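Local coordinates for solute-binding periplasmic protein of iron/siderophore ABC transporter (PDB 6B2Y), which probably captures a chelated iron or related metal complex in the periplasm and hands it to an ABC transporter for uptake, at residues E62-Y67 with R89-Q94; Y96-A101 with L293-T298. All coordinates share one frame; numbering follows the deposited sequence.

Contact 1: E62-Y67 with R89-Q94; sequences EGRLFY and RKLDPQ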
loop_
_atom_site.group_PDB
_atom_site.type_symbol
_atom_site.label_atom_id
_atom_site.label_comp_id
_atom_site.label_asym_id
_atom_site.label_seq_id
_atom_site.Cartn_x
_atom_site.Cartn_y
_atom_site.Cartn_z
ATOM N N GLU A 62 -8.324 -5.030 9.274
ATOM C CA GLU A 62 -8.360 -4.480 7.920
ATOM C C GLU A 62 -7.730 -5.515 6.995
ATOM O O GLU A 62 -6.606 -5.964 7.237
ATOM C CB GLU A 62 -7.616 -3.138 7.854
ATOM C CG GLU A 62 -8.013 -2.201 8.991
ATOM C CD GLU A 62 -7.224 -0.904 9.041
ATOM O OE1 GLU A 62 -6.442 -0.623 8.103
ATOM O OE2 GLU A 62 -7.420 -0.149 10.017
ATOM N N GLY A 63 -8.462 -5.915 5.953
ATOM C CA GLY A 63 -8.062 -7.090 5.190
ATOM C C GLY A 63 -6.690 -6.949 4.555
ATOM O O GLY A 63 -5.922 -7.915 4.482
ATOM N N ARG A 64 -6.359 -5.750 4.103
ATOM C CA ARG A 64 -5.103 -5.561 3.395
ATOM C C ARG A 64 -3.897 -5.533 4.331
ATOM O O ARG A 64 -2.764 -5.472 3.850
ATOM C CB ARG A 64 -5.200 -4.303 2.532
ATOM C CG ARG A 64 -6.076 -4.561 1.274
ATOM C CD ARG A 64 -6.448 -3.285 0.556
ATOM N NE ARG A 64 -7.411 -2.498 1.318
ATOM C CZ ARG A 64 -7.823 -1.282 0.969
ATOM N NH1 ARG A 64 -7.354 -0.705 -0.131
ATOM N NH2 ARG A 64 -8.707 -0.640 1.720
ATOM N N LEU A 65 -4.098 -5.653 5.645
ATOM C CA LEU A 65 -2.964 -5.930 6.528
ATOM C C LEU A 65 -2.359 -7.295 6.248
ATOM O O LEU A 65 -1.272 -7.602 6.749
ATOM C CB LEU A 65 -3.396 -5.812 7.996
ATOM C CG LEU A 65 -3.595 -4.344 8.389
ATOM C CD1 LEU A 65 -4.201 -4.185 9.784
ATOM C CD2 LEU A 65 -2.267 -3.568 8.264
ATOM N N PHE A 66 -3.025 -8.120 5.438
ATOM C CA PHE A 66 -2.425 -9.364 4.995
ATOM C C PHE A 66 -1.088 -9.135 4.304
ATOM O O PHE A 66 -0.182 -9.966 4.429
ATOM C CB PHE A 66 -3.388 -10.098 4.062
ATOM C CG PHE A 66 -2.779 -11.300 3.397
ATOM C CD1 PHE A 66 -2.411 -12.405 4.145
ATOM C CD2 PHE A 66 -2.562 -11.317 2.027
ATOM C CE1 PHE A 66 -1.842 -13.511 3.540
ATOM C CE2 PHE A 66 -1.991 -12.423 1.420
ATOM C CZ PHE A 66 -1.630 -13.517 2.186
ATOM N N TYR A 67 -0.929 -8.020 3.579
ATOM C CA TYR A 67 0.362 -7.773 2.936
ATOM C C TYR A 67 1.478 -7.792 3.971
ATOM O O TYR A 67 2.517 -8.427 3.768
ATOM C CB TYR A 67 0.377 -6.435 2.199
ATOM C CG TYR A 67 -0.710 -6.221 1.181
ATOM C CD1 TYR A 67 -1.049 -7.203 0.240
ATOM C CD2 TYR A 67 -1.389 -5.005 1.135
ATOM C CE1 TYR A 67 -2.055 -6.967 -0.699
ATOM C CE2 TYR A 67 -2.392 -4.773 0.212
ATOM C CZ TYR A 67 -2.716 -5.760 -0.701
ATOM O OH TYR A 67 -3.709 -5.492 -1.609
ATOM N N ARG A 89 -10.218 -9.407 -0.157
ATOM C CA ARG A 89 -10.906 -10.113 -1.242
ATOM C C ARG A 89 -11.656 -9.147 -2.157
ATOM O O ARG A 89 -11.669 -9.325 -3.383
ATOM C CB ARG A 89 -11.875 -11.149 -0.682
ATOM C CG ARG A 89 -12.470 -12.035 -1.778
ATOM C CD ARG A 89 -13.541 -12.943 -1.223
ATOM N NE ARG A 89 -14.831 -12.278 -1.087
ATOM C CZ ARG A 89 -15.798 -12.685 -0.270
ATOM N NH1 ARG A 89 -15.610 -13.750 0.509
ATOM N NH2 ARG A 89 -16.947 -12.024 -0.216
ATOM N N LYS A 90 -12.287 -8.127 -1.582
ATOM C CA LYS A 90 -13.190 -7.273 -2.346
ATOM C C LYS A 90 -12.462 -6.162 -3.096
ATOM O O LYS A 90 -12.838 -5.822 -4.229
ATOM C CB LYS A 90 -14.235 -6.675 -1.411
ATOM C CG LYS A 90 -15.377 -6.034 -2.171
ATOM C CD LYS A 90 -15.883 -4.779 -1.477
ATOM C CE LYS A 90 -17.019 -4.148 -2.278
ATOM N NZ LYS A 90 -18.359 -4.515 -1.751
ATOM N N LEU A 91 -11.420 -5.585 -2.494
ATOM C CA LEU A 91 -10.718 -4.473 -3.117
ATOM C C LEU A 91 -9.403 -4.881 -3.763
ATOM O O LEU A 91 -8.847 -4.101 -4.546
ATOM C CB LEU A 91 -10.479 -3.355 -2.093
ATOM C CG LEU A 91 -11.757 -2.714 -1.546
ATOM C CD1 LEU A 91 -11.436 -1.509 -0.674
ATOM C CD2 LEU A 91 -12.709 -2.326 -2.680
ATOM N N ASP A 92 -8.899 -6.078 -3.488
ATOM C CA ASP A 92 -7.748 -6.626 -4.205
ATOM C C ASP A 92 -8.053 -8.035 -4.706
ATOM O O ASP A 92 -7.337 -8.988 -4.387
ATOM C CB ASP A 92 -6.501 -6.631 -3.318
ATOM C CG ASP A 92 -5.227 -6.828 -4.118
ATOM O OD1 ASP A 92 -5.327 -6.969 -5.357
ATOM O OD2 ASP A 92 -4.122 -6.827 -3.517
ATOM N N PRO A 93 -9.093 -8.193 -5.538
ATOM C CA PRO A 93 -9.415 -9.534 -6.065
ATOM C C PRO A 93 -8.294 -10.190 -6.852
ATOM O O PRO A 93 -8.219 -11.430 -6.890
ATOM C CB PRO A 93 -10.630 -9.266 -6.969
ATOM C CG PRO A 93 -10.524 -7.805 -7.325
ATOM C CD PRO A 93 -10.007 -7.166 -6.069
ATOM N N GLN A 94 -7.437 -9.409 -7.515
ATOM C CA GLN A 94 -6.372 -10.013 -8.303
ATOM C C GLN A 94 -5.373 -10.744 -7.417
ATOM O O GLN A 94 -5.019 -11.896 -7.689
ATOM C CB GLN A 94 -5.673 -8.952 -9.142
ATOM C CG GLN A 94 -6.600 -8.244 -10.103
ATOM C CD GLN A 94 -5.881 -7.151 -10.831
ATOM O OE1 GLN A 94 -4.817 -7.385 -11.410
ATOM N NE2 GLN A 94 -6.423 -5.945 -10.773
#
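Arg64 meets Leu91 by laying one face of its guanidinium against a methyl group: CD1 of Leu91 lies over that face, offset toward the rim, 3.7 Å from NH2. A bend at chi3 (-71°) turns the end of the long chain across the leucine. Arginine suits the place because the flat group can pack against an apolar methyl, which the branched leucine offers, while its N-H groups point to polar partners around the rim. Here NH2 forms a salt bridge with Asp87, and NH1 hydrogen-bonds to the side chain of Asn332. Three residues on, Tyr67 carries a donor at the end of a rigid ring and sends it to the carboxylate of Asp92. OH donates to OD2 at 2.4 Å, so short that the exact length deserves caution. The acceptor sits in the ring plane at the phenol edge, with ring and carboxylate planes 61° apart. Asp92 takes the N-cap position before helix 93-102; its short carboxylate can cap a backbone N there and still accept from Tyr67, while OD2 also bonds Thr95. The helix start should stabilise the carboxylate as an anion. The two segments follow adjacent parallel strands, 58-60 and 81-85, of the five-stranded sheet; the contact joins the connection between strand 58-60 and helix 66-70 to the junction of helices 87-91 and 93-102 that follows strand 81-85.

Contact 2: Y96-A101 with L293-T298; sequences YAIYKA and LGAQVT. With NA (sodium ion), chain C.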
loop_
_atom_site.group_PDB
_atom_site.type_symbol
_atom_site.label_atom_id
_atom_site.label_comp_id
_atom_site.label_asym_id
_atom_site.label_seq_id
_atom_site.Cartn_x
_atom_site.Cartn_y
_atom_site.Cartn_z
ATOM N N TYR A 96 -5.916 -11.807 -4.419
ATOM C CA TYR A 96 -6.661 -12.920 -3.842
ATOM C C TYR A 96 -6.676 -14.115 -4.797
ATOM O O TYR A 96 -6.492 -15.265 -4.371
ATOM C CB TYR A 96 -8.081 -12.465 -3.509
ATOM C CG TYR A 96 -8.938 -13.499 -2.800
ATOM C CD1 TYR A 96 -9.562 -14.524 -3.521
ATOM C CD2 TYR A 96 -9.143 -13.444 -1.426
ATOM C CE1 TYR A 96 -10.348 -15.454 -2.894
ATOM C CE2 TYR A 96 -9.936 -14.384 -0.783
ATOM C CZ TYR A 96 -10.530 -15.398 -1.536
ATOM O OH TYR A 96 -11.321 -16.351 -0.934
ATOM N N ALA A 97 -6.854 -13.848 -6.096
ATOM C CA ALA A 97 -6.901 -14.912 -7.103
ATOM C C ALA A 97 -5.590 -15.689 -7.161
ATOM O O ALA A 97 -5.593 -16.923 -7.271
ATOM C CB ALA A 97 -7.225 -14.312 -8.471
ATOM N N ILE A 98 -4.458 -14.982 -7.099
ATOM C CA ILE A 98 -3.167 -15.648 -7.202
ATOM C C ILE A 98 -2.941 -16.549 -5.999
ATOM O O ILE A 98 -2.416 -17.661 -6.135
ATOM C CB ILE A 98 -2.041 -14.610 -7.352
ATOM C CG1 ILE A 98 -2.254 -13.787 -8.623
ATOM C CG2 ILE A 98 -0.667 -15.303 -7.336
ATOM C CD1 ILE A 98 -2.007 -14.557 -9.911
ATOM N N TYR A 99 -3.331 -16.085 -4.804
ATOM C CA TYR A 99 -3.239 -16.914 -3.605
ATOM C C TYR A 99 -4.205 -18.095 -3.664
ATOM O O TYR A 99 -3.861 -19.208 -3.251
ATOM C CB TYR A 99 -3.505 -16.071 -2.362
ATOM C CG TYR A 99 -2.254 -15.363 -1.879
ATOM C CD1 TYR A 99 -1.887 -14.125 -2.389
ATOM C CD2 TYR A 99 -1.423 -15.963 -0.952
ATOM C CE1 TYR A 99 -0.725 -13.489 -1.947
ATOM C CE2 TYR A 99 -0.264 -15.344 -0.509
ATOM C CZ TYR A 99 0.077 -14.109 -1.009
ATOM O OH TYR A 99 1.242 -13.505 -0.566
ATOM N N LYS A 100 -5.421 -17.864 -4.158
ATOM C CA LYS A 100 -6.409 -18.943 -4.235
ATOM C C LYS A 100 -5.910 -20.085 -5.113
ATOM O O LYS A 100 -6.124 -21.264 -4.797
ATOM C CB LYS A 100 -7.731 -18.392 -4.771
ATOM C CG LYS A 100 -8.842 -19.435 -4.903
ATOM C CD LYS A 100 -10.166 -18.780 -5.274
ATOM C CE LYS A 100 -11.298 -19.809 -5.272
ATOM N NZ LYS A 100 -12.536 -19.277 -5.904
ATOM N N ALA A 101 -5.231 -19.750 -6.213
ATOM C CA ALA A 101 -4.729 -20.772 -7.128
ATOM C C ALA A 101 -3.770 -21.718 -6.424
ATOM O O ALA A 101 -3.805 -22.933 -6.643
ATOM C CB ALA A 101 -4.053 -20.105 -8.321
ATOM N N LEU A 293 -4.371 -1.906 -12.719
ATOM C CA LEU A 293 -3.079 -2.408 -12.267
ATOM C C LEU A 293 -3.317 -3.525 -11.266
ATOM O O LEU A 293 -4.352 -3.545 -10.589
ATOM C CB LEU A 293 -2.233 -1.305 -11.602
ATOM C CG LEU A 293 -1.840 -0.107 -12.457
ATOM C CD1 LEU A 293 -1.463 1.084 -11.577
ATOM C CD2 LEU A 293 -0.705 -0.487 -13.380
ATOM N N GLY A 294 -2.350 -4.456 -11.161
ATOM C CA GLY A 294 -2.409 -5.514 -10.173
ATOM C C GLY A 294 -1.878 -6.838 -10.702
ATOM O O GLY A 294 -1.309 -6.923 -11.787
ATOM N N ALA A 295 -2.093 -7.898 -9.910
ATOM C CA ALA A 295 -1.393 -9.164 -10.118
ATOM C C ALA A 295 -1.818 -9.868 -11.397
ATOM O O ALA A 295 -1.129 -10.804 -11.820
ATOM C CB ALA A 295 -1.606 -10.093 -8.921
ATOM N N GLN A 296 -2.920 -9.446 -12.013
ATOM C CA GLN A 296 -3.417 -10.077 -13.230
ATOM C C GLN A 296 -3.448 -9.108 -14.400
ATOM O O GLN A 296 -4.046 -9.414 -15.444
ATOM C CB GLN A 296 -4.811 -10.666 -12.991
ATOM C CG GLN A 296 -4.849 -11.755 -11.905
ATOM C CD GLN A 296 -6.253 -12.266 -11.638
ATOM O OE1 GLN A 296 -7.187 -11.490 -11.431
ATOM N NE2 GLN A 296 -6.411 -13.588 -11.664
ATOM N N VAL A 297 -2.812 -7.949 -14.269
ATOM C CA VAL A 297 -2.821 -6.929 -15.306
ATOM C C VAL A 297 -1.541 -7.041 -16.123
ATOM O O VAL A 297 -0.444 -7.171 -15.563
ATOM C CB VAL A 297 -2.967 -5.524 -14.693
ATOM C CG1 VAL A 297 -2.799 -4.463 -15.762
ATOM C CG2 VAL A 297 -4.329 -5.410 -14.031
ATOM N N THR A 298 -1.683 -7.007 -17.457
ATOM C CA THR A 298 -0.556 -7.020 -18.378
ATOM C C THR A 298 -0.091 -5.601 -18.659
ATOM O O THR A 298 -0.860 -4.649 -18.504
ATOM C CB THR A 298 -0.959 -7.692 -19.695
ATOM O OG1 THR A 298 -1.891 -6.852 -20.395
ATOM C CG2 THR A 298 -1.606 -9.028 -19.430
HETATM NA NA NA C . 1.287 -11.060 -1.366
HETATM O O HOH W 1 1.102 -10.533 -4.198
#
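Apolar packing joins Ile98 to Ala295: CG1 of the isoleucine lies 3.8 Å from the alanine CB, on the face of helix 93-102 turned to the loop. With CG1 anti to the carbonyl carbon (chi1 -61°), the longer branch, rather than CG2, makes the touch. A small alanine opposite lets the helix come near, the CA atoms of Ile98 and Ala295 being 7.3 Å apart. The second contact is between a methyl and an amide. Ala97 CB rests 3.4 Å from Gln296 NE2, a van der Waals approach and no hydrogen bond; Gln296 runs extended beyond CG to bring its amide there, its aliphatic part passing by the end of Ile98. Ala295 and Gln296 are the two central residues of a type I beta turn, Gly294 to Val297, closed by Val297 N to Gly294 O. Gly294 has a phi/psi of 143/-170°, where a CB would crowd the preceding carbonyl O, so glycine fits the spot. This is lobe-to-lobe packing: helix 93-102 belongs to the parallel-sheet lobe, and the loop follows strand 275-280 of the other, as expected in a bilobed periplasmic binding protein. Tyr99, one residue beyond Ile98, takes no part in the packing against the loop; its OH binds a sodium ion at 2.6 Å, the ion lying in the plane at the ring edge. A water at 2.9 Å from the sodium is a second ligand, and the ring packs edge-to-face with Phe66.

How the contacts relate
From the N terminus, the chain leaves strand 58-60 through residues 62-67, runs through helix 66-70 and strand 81-85, and returns at 89-94 to close contact 1 as a short local loop within the first lobe. Helix 93-102 then begins, and its later residues open contact 2, which closes after 191 intervening residues, at 293-298. The two are therefore in series, neither nested nor crossed, and share that helix. Gln94 couples them: its OE1 lies 2.9 Å from Gln296 N and its NE2 3.2 Å from Leu293 O, both probable hydrogen bonds. Helix 93-102 is thus tied at its N-cap to the segment after strand 58-60, and along its side to a loop of the second lobe.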